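Fosfomycin resistance protein FosX (Mesorhizobium loti, PDB 1R9C) catalyses the manganese-dependent hydration of fosfomycin, thereby giving resistance to this antibiotic. Local coordinates at residues A[26-31]-A[45-50]; A[70-75]-A[115-120]; A[89-94]-A[107-112]. One frame throughout, in Å; residues are numbered along the deposited sequence.

How the contacts relate
From the N terminus, contact 1 comes first: strands 29-33 and 44-49 form a hairpin that closes a short loop, starting at F26, the last residue of helix 15-26. Contact 2 opens later, at strand 69-73, and closes a long loop by pairing it in parallel with strand 116-120. Contact 3 falls wholly within that loop, joining the turn after helix 79-89 to strand 106-110. Contacts 2 and 3 share one sheet, since strands 106-110 and 116-120 are neighbours in it; contact 1 belongs to the other sheet. F26 ties the two sheets together: its ring packs on F72, F117 and L119 of contact 2 and on F109 of contact 3.

Contact 1: residues A[26-31]-A[45-50]; sequences FDAREV and KFFLIG
With CG anti to the backbone N (chi1 -168°) and the chain extended beyond it, E30 runs across the F47 ring to meet the equally extended K45. K45 NZ donates to E30 OE2 at 2.7 Å, a salt bridge that reaches the oxygen from above the carboxylate plane. On the way, E30 CG lies over one face of F47, 4.3 Å from the ring centroid in a CH-pi contact. Within 29-31 and 46-48, three backbone bonds join the strands: R29 and L48 form an antiparallel hydrogen-bonded pair, with R29 N to L48 O and L48 N to R29 O both 2.8 Å, and V31 N binds F46 O. This is the hairpin of strands 29-33 and 44-49, the former the outer strand, within this chain, of one of the two sheets of the vicinal oxygen chelate (VOC) fold. Toward helix 15-26, I49 CD1 packs 3.7 Å from F26 CB, while A28 CB touches both I49 CG1 and F47 CD2. L48 packs on L124 of the second subunit. K45 NZ also bonds T19 OG1 of helix 15-26, so the ammonium is gripped by two oxygens and links helix to hairpin; its charge would probably favour an ionised E30.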
loop_
_atom_site.group_PDB
_atom_site.type_symbol
_atom_site.label_atom_id
_atom_site.label_comp_id
_atom_site.label_asym_id
_atom_site.label_seq_id
_atom_site.Cartn_x
_atom_site.Cartn_y
_atom_site.Cartn_z
ATOM N N PHE A 26 3.641 6.352 13.077
ATOM C CA PHE A 26 3.290 7.345 12.068
ATOM C C PHE A 26 2.473 8.522 12.573
ATOM O O PHE A 26 2.140 9.390 11.791
ATOM C CB PHE A 26 2.556 6.707 10.868
ATOM C CG PHE A 26 3.237 5.499 10.273
ATOM C CD1 PHE A 26 2.763 4.224 10.544
ATOM C CD2 PHE A 26 4.282 5.622 9.362
ATOM C CE1 PHE A 26 3.365 3.089 9.950
ATOM C CE2 PHE A 26 4.884 4.490 8.792
ATOM C CZ PHE A 26 4.419 3.225 9.073
ATOM N N ASP A 27 2.149 8.552 13.872
ATOM C CA ASP A 27 1.165 9.479 14.403
ATOM C C ASP A 27 -0.170 9.371 13.654
ATOM O O ASP A 27 -0.846 10.362 13.423
ATOM C CB ASP A 27 1.697 10.925 14.419
ATOM C CG ASP A 27 1.221 11.711 15.620
ATOM O OD1 ASP A 27 0.591 11.123 16.555
ATOM O OD2 ASP A 27 1.436 12.945 15.723
ATOM N N ALA A 28 -0.529 8.156 13.251
ATOM C CA ALA A 28 -1.835 7.943 12.633
ATOM C C ALA A 28 -2.941 8.416 13.570
ATOM O O ALA A 28 -2.830 8.245 14.774
ATOM C CB ALA A 28 -2.024 6.478 12.325
ATOM N N ARG A 29 -4.023 8.953 12.994
ATOM C CA ARG A 29 -5.204 9.421 13.721
ATOM C C ARG A 29 -6.366 8.465 13.369
ATOM O O ARG A 29 -6.699 8.287 12.191
ATOM C CB ARG A 29 -5.537 10.864 13.288
ATOM C CG ARG A 29 -6.765 11.502 13.951
ATOM C CD ARG A 29 -7.311 12.773 13.254
ATOM N NE ARG A 29 -8.755 12.677 12.986
ATOM C CZ ARG A 29 -9.714 12.631 13.920
ATOM N NH1 ARG A 29 -9.418 12.702 15.217
ATOM N NH2 ARG A 29 -10.987 12.515 13.550
ATOM N N GLU A 30 -6.953 7.833 14.382
ATOM C CA GLU A 30 -8.102 6.960 14.156
ATOM C C GLU A 30 -9.330 7.804 13.857
ATOM O O GLU A 30 -9.726 8.658 14.668
ATOM C CB GLU A 30 -8.348 6.050 15.359
ATOM C CG GLU A 30 -9.334 4.909 15.112
ATOM C CD GLU A 30 -9.632 4.140 16.383
ATOM O OE1 GLU A 30 -10.828 3.948 16.715
ATOM O OE2 GLU A 30 -8.668 3.744 17.064
ATOM N N VAL A 31 -9.931 7.572 12.697
ATOM C CA VAL A 31 -11.154 8.307 12.305
ATOM C C VAL A 31 -12.429 7.454 12.292
ATOM O O VAL A 31 -13.537 7.985 12.134
ATOM C CB VAL A 31 -10.985 9.040 10.956
ATOM C CG1 VAL A 31 -9.772 10.034 11.010
ATOM C CG2 VAL A 31 -10.774 8.075 9.833
ATOM N N LYS A 45 -10.904 -0.656 11.365
ATOM C CA LYS A 45 -10.671 0.730 11.724
ATOM C C LYS A 45 -10.062 1.451 10.550
ATOM O O LYS A 45 -9.337 0.838 9.757
ATOM C CB LYS A 45 -9.659 0.815 12.873
ATOM C CG LYS A 45 -10.173 0.319 14.231
ATOM C CD LYS A 45 -9.113 0.542 15.253
ATOM C CE LYS A 45 -9.609 0.372 16.666
ATOM N NZ LYS A 45 -8.629 1.083 17.555
ATOM N N PHE A 46 -10.348 2.753 10.444
ATOM C CA PHE A 46 -9.738 3.619 9.434
ATOM C C PHE A 46 -8.862 4.653 10.161
ATOM O O PHE A 46 -9.261 5.205 11.226
ATOM C CB PHE A 46 -10.790 4.400 8.654
ATOM C CG PHE A 46 -11.749 3.557 7.849
ATOM C CD1 PHE A 46 -12.968 4.089 7.465
ATOM C CD2 PHE A 46 -11.416 2.260 7.444
ATOM C CE1 PHE A 46 -13.871 3.351 6.690
ATOM C CE2 PHE A 46 -12.305 1.503 6.696
ATOM C CZ PHE A 46 -13.536 2.053 6.303
ATOM N N PHE A 47 -7.694 4.929 9.572
ATOM C CA PHE A 47 -6.798 5.932 10.096
ATOM C C PHE A 47 -6.383 6.890 9.010
ATOM O O PHE A 47 -6.380 6.539 7.813
ATOM C CB PHE A 47 -5.512 5.280 10.636
ATOM C CG PHE A 47 -5.715 4.419 11.851
ATOM C CD1 PHE A 47 -6.092 3.071 11.719
ATOM C CD2 PHE A 47 -5.476 4.924 13.112
ATOM C CE1 PHE A 47 -6.252 2.271 12.831
ATOM C CE2 PHE A 47 -5.654 4.108 14.258
ATOM C CZ PHE A 47 -6.043 2.789 14.104
ATOM N N LEU A 48 -5.994 8.093 9.443
ATOM C CA LEU A 48 -5.310 9.028 8.560
ATOM C C LEU A 48 -3.869 9.251 9.044
ATOM O O LEU A 48 -3.597 9.443 10.253
ATOM C CB LEU A 48 -6.045 10.371 8.477
ATOM C CG LEU A 48 -7.294 10.546 7.604
ATOM C CD1 LEU A 48 -7.975 11.907 7.827
ATOM C CD2 LEU A 48 -6.895 10.406 6.132
ATOM N N ILE A 49 -2.955 9.187 8.083
ATOM C CA ILE A 49 -1.579 9.626 8.278
ATOM C C ILE A 49 -1.446 10.812 7.328
ATOM O O ILE A 49 -1.252 10.622 6.146
ATOM C CB ILE A 49 -0.579 8.509 7.914
ATOM C CG1 ILE A 49 -0.753 7.310 8.867
ATOM C CG2 ILE A 49 0.878 9.058 8.066
ATOM C CD1 ILE A 49 -0.163 6.022 8.399
ATOM N N GLY A 50 -1.624 12.026 7.849
ATOM C CA GLY A 50 -1.741 13.201 7.008
ATOM C C GLY A 50 -3.039 13.058 6.214
ATOM O O GLY A 50 -4.135 12.988 6.781
#

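Contact 2: residues A[70-75]-A[115-120]; sequences IAFKID and HMFELH. With MN (manganese (II) ion), chain C.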
loop_
_atom_site.group_PDB
_atom_site.type_symbol
_atom_site.label_atom_id
_atom_site.label_comp_id
_atom_site.label_asym_id
_atom_site.label_seq_id
_atom_site.Cartn_x
_atom_site.Cartn_y
_atom_site.Cartn_z
ATOM N N ILE A 70 5.772 -0.908 1.842
ATOM C CA ILE A 70 5.248 0.437 1.633
ATOM C C ILE A 70 6.152 1.394 2.390
ATOM O O ILE A 70 6.435 1.173 3.581
ATOM C CB ILE A 70 3.782 0.551 2.166
ATOM C CG1 ILE A 70 2.813 -0.387 1.432
ATOM C CG2 ILE A 70 3.279 2.000 2.117
ATOM C CD1 ILE A 70 2.759 -0.215 -0.100
ATOM N N ALA A 71 6.550 2.475 1.731
ATOM C CA ALA A 71 7.536 3.409 2.279
ATOM C C ALA A 71 6.943 4.796 2.446
ATOM O O ALA A 71 6.327 5.330 1.523
ATOM C CB ALA A 71 8.824 3.466 1.393
ATOM N N PHE A 72 7.113 5.349 3.644
ATOM C CA PHE A 72 6.717 6.725 3.960
ATOM C C PHE A 72 7.916 7.661 3.996
ATOM O O PHE A 72 9.036 7.270 4.319
ATOM C CB PHE A 72 5.970 6.746 5.309
ATOM C CG PHE A 72 4.637 6.047 5.248
ATOM C CD1 PHE A 72 4.544 4.680 5.487
ATOM C CD2 PHE A 72 3.489 6.742 4.896
ATOM C CE1 PHE A 72 3.292 4.032 5.397
ATOM C CE2 PHE A 72 2.226 6.092 4.829
ATOM C CZ PHE A 72 2.158 4.737 5.074
ATOM N N LYS A 73 7.682 8.927 3.693
ATOM C CA LYS A 73 8.771 9.908 3.626
ATOM C C LYS A 73 8.984 10.631 4.956
ATOM O O LYS A 73 8.032 11.103 5.578
ATOM C CB LYS A 73 8.462 10.960 2.532
ATOM C CG LYS A 73 9.507 12.099 2.371
ATOM C CD LYS A 73 10.878 11.586 1.815
ATOM C CE LYS A 73 11.848 12.754 1.528
ATOM N NZ LYS A 73 12.120 13.619 2.765
ATOM N N ILE A 74 10.246 10.724 5.378
ATOM C CA ILE A 74 10.596 11.484 6.574
ATOM C C ILE A 74 11.810 12.339 6.223
ATOM O O ILE A 74 12.429 12.146 5.168
ATOM C CB ILE A 74 10.943 10.561 7.803
ATOM C CG1 ILE A 74 12.145 9.648 7.485
ATOM C CG2 ILE A 74 9.731 9.743 8.287
ATOM C CD1 ILE A 74 12.946 9.263 8.750
ATOM N N ASP A 75 12.144 13.269 7.111
ATOM C CA ASP A 75 13.278 14.134 6.914
ATOM C C ASP A 75 14.494 13.479 7.507
ATOM O O ASP A 75 14.411 12.834 8.555
ATOM C CB ASP A 75 13.061 15.486 7.589
ATOM C CG ASP A 75 14.155 16.485 7.218
ATOM O OD1 ASP A 75 15.173 16.562 7.933
ATOM O OD2 ASP A 75 14.106 17.165 6.184
ATOM N N HIS A 115 3.934 -7.654 7.736
ATOM C CA HIS A 115 4.018 -6.554 6.779
ATOM C C HIS A 115 5.311 -5.770 6.984
ATOM O O HIS A 115 5.618 -5.386 8.117
ATOM C CB HIS A 115 2.859 -5.568 6.950
ATOM C CG HIS A 115 1.499 -6.200 6.894
ATOM N ND1 HIS A 115 0.652 -6.228 7.981
ATOM C CD2 HIS A 115 0.805 -6.747 5.864
ATOM C CE1 HIS A 115 -0.487 -6.811 7.639
ATOM N NE2 HIS A 115 -0.417 -7.150 6.363
ATOM N N MET A 116 6.024 -5.490 5.890
ATOM C CA MET A 116 7.215 -4.625 5.956
ATOM C C MET A 116 6.844 -3.171 5.618
ATOM O O MET A 116 6.119 -2.886 4.632
ATOM C CB MET A 116 8.327 -5.121 5.026
ATOM C CG MET A 116 9.708 -4.427 5.196
ATOM S SD MET A 116 10.854 -4.784 3.819
ATOM C CE MET A 116 11.378 -6.275 4.381
ATOM N N PHE A 117 7.373 -2.258 6.416
ATOM C CA PHE A 117 7.225 -0.815 6.163
ATOM C C PHE A 117 8.596 -0.221 6.091
ATOM O O PHE A 117 9.554 -0.842 6.581
ATOM C CB PHE A 117 6.462 -0.158 7.313
ATOM C CG PHE A 117 5.013 -0.539 7.356
ATOM C CD1 PHE A 117 4.580 -1.584 8.174
ATOM C CD2 PHE A 117 4.093 0.115 6.541
ATOM C CE1 PHE A 117 3.225 -1.976 8.184
ATOM C CE2 PHE A 117 2.731 -0.245 6.554
ATOM C CZ PHE A 117 2.307 -1.287 7.379
ATOM N N GLU A 118 8.709 0.960 5.486
ATOM C CA GLU A 118 9.999 1.621 5.326
ATOM C C GLU A 118 9.745 3.101 5.656
ATOM O O GLU A 118 8.693 3.629 5.318
ATOM C CB GLU A 118 10.490 1.497 3.877
ATOM C CG GLU A 118 11.780 2.295 3.603
ATOM C CD GLU A 118 12.313 2.181 2.180
ATOM O OE1 GLU A 118 11.737 1.443 1.296
ATOM O OE2 GLU A 118 13.398 2.822 1.967
ATOM N N LEU A 119 10.688 3.718 6.366
ATOM C CA LEU A 119 10.753 5.179 6.504
ATOM C C LEU A 119 12.011 5.579 5.749
ATOM O O LEU A 119 13.106 5.103 6.070
ATOM C CB LEU A 119 10.876 5.567 7.986
ATOM C CG LEU A 119 9.746 4.975 8.837
ATOM C CD1 LEU A 119 10.073 5.119 10.296
ATOM C CD2 LEU A 119 8.393 5.687 8.510
ATOM N N HIS A 120 11.848 6.417 4.725
ATOM C CA HIS A 120 12.918 6.742 3.782
ATOM C C HIS A 120 13.115 8.282 3.754
ATOM O O HIS A 120 12.147 8.992 3.659
ATOM C CB HIS A 120 12.520 6.225 2.381
ATOM C CG HIS A 120 13.542 6.505 1.329
ATOM N ND1 HIS A 120 14.869 6.181 1.483
ATOM C CD2 HIS A 120 13.434 7.084 0.109
ATOM C CE1 HIS A 120 15.547 6.558 0.410
ATOM N NE2 HIS A 120 14.697 7.108 -0.441
HETATM MN MN MN C . 11.937 0.863 -0.535
HETATM O O HOH W 1 12.296 0.054 -2.567
#
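I70 to K73 and F117 to H120 pair residue by residue as parallel strands, their short axes 25° apart, with F72 N to E118 O at 2.9 Å and H120 N to F72 O at 3.0 Å; at the start, I70 N to M116 O is weak. A71, E118, K73 and H120 point to one face, I70, F117, F72 and L119 to the other. On the first, E118 stretches out fully extended, CG anti to the backbone N (chi1 174°), and OE1 binds manganese at 1.9 Å while passing 3.5 Å from A71 CB. E118 OE2 stands 3.5 Å from manganese and is held by S106 OG. H69 of the same chain, H7 of the second subunit and a water, its O 2.2 Å from manganese, are the other ligands. On the manganese side, K73 NZ bonds I74 O and forms a salt bridge with E3 of the second subunit. Parallel pairing of the first and last strands is a feature of the βαβββ modules of the VOC fold, whose paired modules cup a metal, here across the dimer interface. The sheet runs on there, 70-73 pairing with a strand of the second subunit. On the opposite face, F72 and F117 lie side by side, F117 CD2 at the edge of the F72 ring, 4.2 Å from CE1. L119 CD2 packs against F72 CB and I74 CG2.

Contact 3: residues A[89-94]-A[107-112]; sequences LGLDMR and IYFYDD
The Y110 ring turns an edge to D92: the carbonyl of D92 lies near the ring plane, O 3.6 Å from CD1. Segment 89-94, without regular strand geometry, runs alongside 106-110, the outer strand of the second sheet of the VOC fold, and the pairing is reduced to a single bridge between M93 and F109. Y110 OH also touches the R94 chain, 3.6 Å from CD, with guanidinium and ring planes 54° apart. R94 thereby spans two tyrosines, since its CG also rests on Y108 CB; the Y108 ring stands edge-to-face with H69, a manganese ligand. R65 pairs with the D92 carboxylate in a salt bridge and with the Y110 ring in a cation-pi contact. The F109 ring meets L91 obliquely, CD1 to CD1 3.6 Å, the two side chains lying side by side. Two bonds flank the M93-F109 pair: Y110 N to D92 O at 3.1 Å and R94 N to Y108 O at 2.9 Å. The segment follows helix 79-89, which ends in a Schellman motif with G90 at positive phi. F109 carries its CG between the backbone N and the carbonyl carbon (chi1 72°), which sends its ring to L91 and to V86 of helix 79-89. M93 adds its CE against I107 CG2, and its CB comes 3.2 Å from Y108 O. Each of the two hydrogen-bonded pairs has a second, water-mediated link: one water accepts from D92 N and donates to Y110 O. At the other end a second water accepts from Y108 N at 2.7 Å and donates to R94 O at 2.9 Å.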
loop_
_atom_site.group_PDB
_atom_site.type_symbol
_atom_site.label_atom_id
_atom_site.label_comp_id
_atom_site.label_asym_id
_atom_site.label_seq_id
_atom_site.Cartn_x
_atom_site.Cartn_y
_atom_site.Cartn_z
ATOM N N LEU A 89 8.290 0.485 20.438
ATOM C CA LEU A 89 7.199 -0.436 20.130
ATOM C C LEU A 89 7.606 -1.908 20.094
ATOM O O LEU A 89 6.743 -2.785 20.059
ATOM C CB LEU A 89 6.501 -0.056 18.839
ATOM C CG LEU A 89 5.655 1.219 18.902
ATOM C CD1 LEU A 89 5.446 1.689 17.484
ATOM C CD2 LEU A 89 4.305 0.977 19.598
ATOM N N GLY A 90 8.907 -2.176 20.103
ATOM C CA GLY A 90 9.405 -3.545 20.134
ATOM C C GLY A 90 9.321 -4.263 18.789
ATOM O O GLY A 90 9.256 -5.481 18.751
ATOM N N LEU A 91 9.361 -3.508 17.696
ATOM C CA LEU A 91 9.184 -4.058 16.344
ATOM C C LEU A 91 10.486 -4.600 15.753
ATOM O O LEU A 91 11.565 -4.039 16.009
ATOM C CB LEU A 91 8.579 -3.001 15.439
ATOM C CG LEU A 91 7.185 -2.487 15.853
ATOM C CD1 LEU A 91 6.775 -1.365 14.915
ATOM C CD2 LEU A 91 6.157 -3.634 15.865
ATOM N N ASP A 92 10.410 -5.720 15.032
ATOM C CA ASP A 92 11.605 -6.237 14.340
ATOM C C ASP A 92 12.019 -5.236 13.263
ATOM O O ASP A 92 11.172 -4.592 12.662
ATOM C CB ASP A 92 11.342 -7.599 13.675
ATOM C CG ASP A 92 11.187 -8.753 14.678
ATOM O OD1 ASP A 92 11.673 -8.670 15.839
ATOM O OD2 ASP A 92 10.625 -9.820 14.361
ATOM N N MET A 93 13.318 -5.106 13.027
ATOM C CA MET A 93 13.790 -4.250 11.945
ATOM C C MET A 93 14.982 -4.837 11.188
ATOM O O MET A 93 15.688 -5.717 11.687
ATOM C CB MET A 93 14.082 -2.828 12.449
ATOM C CG MET A 93 14.984 -2.739 13.665
ATOM S SD MET A 93 14.913 -1.039 14.337
ATOM C CE MET A 93 15.789 -0.181 13.035
ATOM N N ARG A 94 15.172 -4.356 9.963
ATOM C CA ARG A 94 16.358 -4.673 9.178
ATOM C C ARG A 94 17.505 -3.810 9.701
ATOM O O ARG A 94 17.263 -2.719 10.222
ATOM C CB ARG A 94 16.083 -4.375 7.706
ATOM C CG ARG A 94 14.939 -5.207 7.144
ATOM C CD ARG A 94 15.409 -6.406 6.366
ATOM N NE ARG A 94 15.812 -6.015 5.024
ATOM C CZ ARG A 94 16.905 -6.435 4.399
ATOM N NH1 ARG A 94 17.737 -7.291 4.978
ATOM N NH2 ARG A 94 17.162 -5.988 3.173
ATOM N N ILE A 107 14.862 3.237 7.303
ATOM C CA ILE A 107 14.592 2.290 8.379
ATOM C C ILE A 107 13.543 1.311 7.808
ATOM O O ILE A 107 12.501 1.757 7.299
ATOM C CB ILE A 107 13.996 3.038 9.607
ATOM C CG1 ILE A 107 14.948 4.099 10.132
ATOM C CG2 ILE A 107 13.572 2.051 10.727
ATOM C CD1 ILE A 107 14.224 5.297 10.754
ATOM N N TYR A 108 13.808 0.005 7.885
ATOM C CA TYR A 108 12.786 -0.978 7.483
ATOM C C TYR A 108 12.420 -1.753 8.726
ATOM O O TYR A 108 13.297 -2.172 9.455
ATOM C CB TYR A 108 13.313 -1.992 6.468
ATOM C CG TYR A 108 13.772 -1.422 5.160
ATOM C CD1 TYR A 108 15.055 -0.919 5.034
ATOM C CD2 TYR A 108 12.944 -1.419 4.029
ATOM C CE1 TYR A 108 15.506 -0.391 3.845
ATOM C CE2 TYR A 108 13.420 -0.901 2.802
ATOM C CZ TYR A 108 14.689 -0.374 2.742
ATOM O OH TYR A 108 15.215 0.137 1.579
ATOM N N PHE A 109 11.126 -1.922 8.952
ATOM C CA PHE A 109 10.625 -2.597 10.139
ATOM C C PHE A 109 9.364 -3.395 9.747
ATOM O O PHE A 109 8.858 -3.251 8.643
ATOM C CB PHE A 109 10.369 -1.582 11.273
ATOM C CG PHE A 109 9.170 -0.685 11.052
ATOM C CD1 PHE A 109 7.913 -1.038 11.532
ATOM C CD2 PHE A 109 9.308 0.531 10.374
ATOM C CE1 PHE A 109 6.813 -0.211 11.304
ATOM C CE2 PHE A 109 8.218 1.361 10.157
ATOM C CZ PHE A 109 6.969 1.001 10.638
ATOM N N TYR A 110 8.923 -4.285 10.621
ATOM C CA TYR A 110 7.759 -5.124 10.351
ATOM C C TYR A 110 6.748 -4.778 11.423
ATOM O O TYR A 110 7.137 -4.506 12.560
ATOM C CB TYR A 110 8.120 -6.612 10.487
ATOM C CG TYR A 110 9.231 -7.043 9.562
ATOM C CD1 TYR A 110 10.552 -6.912 9.952
ATOM C CD2 TYR A 110 8.948 -7.508 8.273
ATOM C CE1 TYR A 110 11.576 -7.276 9.128
ATOM C CE2 TYR A 110 9.968 -7.854 7.406
ATOM C CZ TYR A 110 11.287 -7.762 7.860
ATOM O OH TYR A 110 12.317 -8.104 7.048
ATOM N N ASP A 111 5.456 -4.826 11.100
ATOM C CA ASP A 111 4.448 -4.748 12.151
ATOM C C ASP A 111 4.305 -6.157 12.750
ATOM O O ASP A 111 5.255 -6.987 12.662
ATOM C CB ASP A 111 3.119 -4.232 11.567
ATOM C CG ASP A 111 2.498 -5.217 10.582
ATOM O OD1 ASP A 111 1.434 -4.910 10.039
ATOM O OD2 ASP A 111 2.994 -6.336 10.316
ATOM N N ASP A 112 3.139 -6.473 13.334
ATOM C CA ASP A 112 3.031 -7.748 14.058
ATOM C C ASP A 112 2.551 -8.881 13.165
ATOM O O ASP A 112 2.346 -10.000 13.628
ATOM C CB ASP A 112 2.071 -7.635 15.254
ATOM C CG ASP A 112 2.664 -6.890 16.430
ATOM O OD1 ASP A 112 3.916 -6.819 16.583
ATOM O OD2 ASP A 112 1.926 -6.363 17.283
HETATM O O HOH W 2 7.811 -6.771 14.325
HETATM O O HOH W 3 16.311 -0.517 8.678
#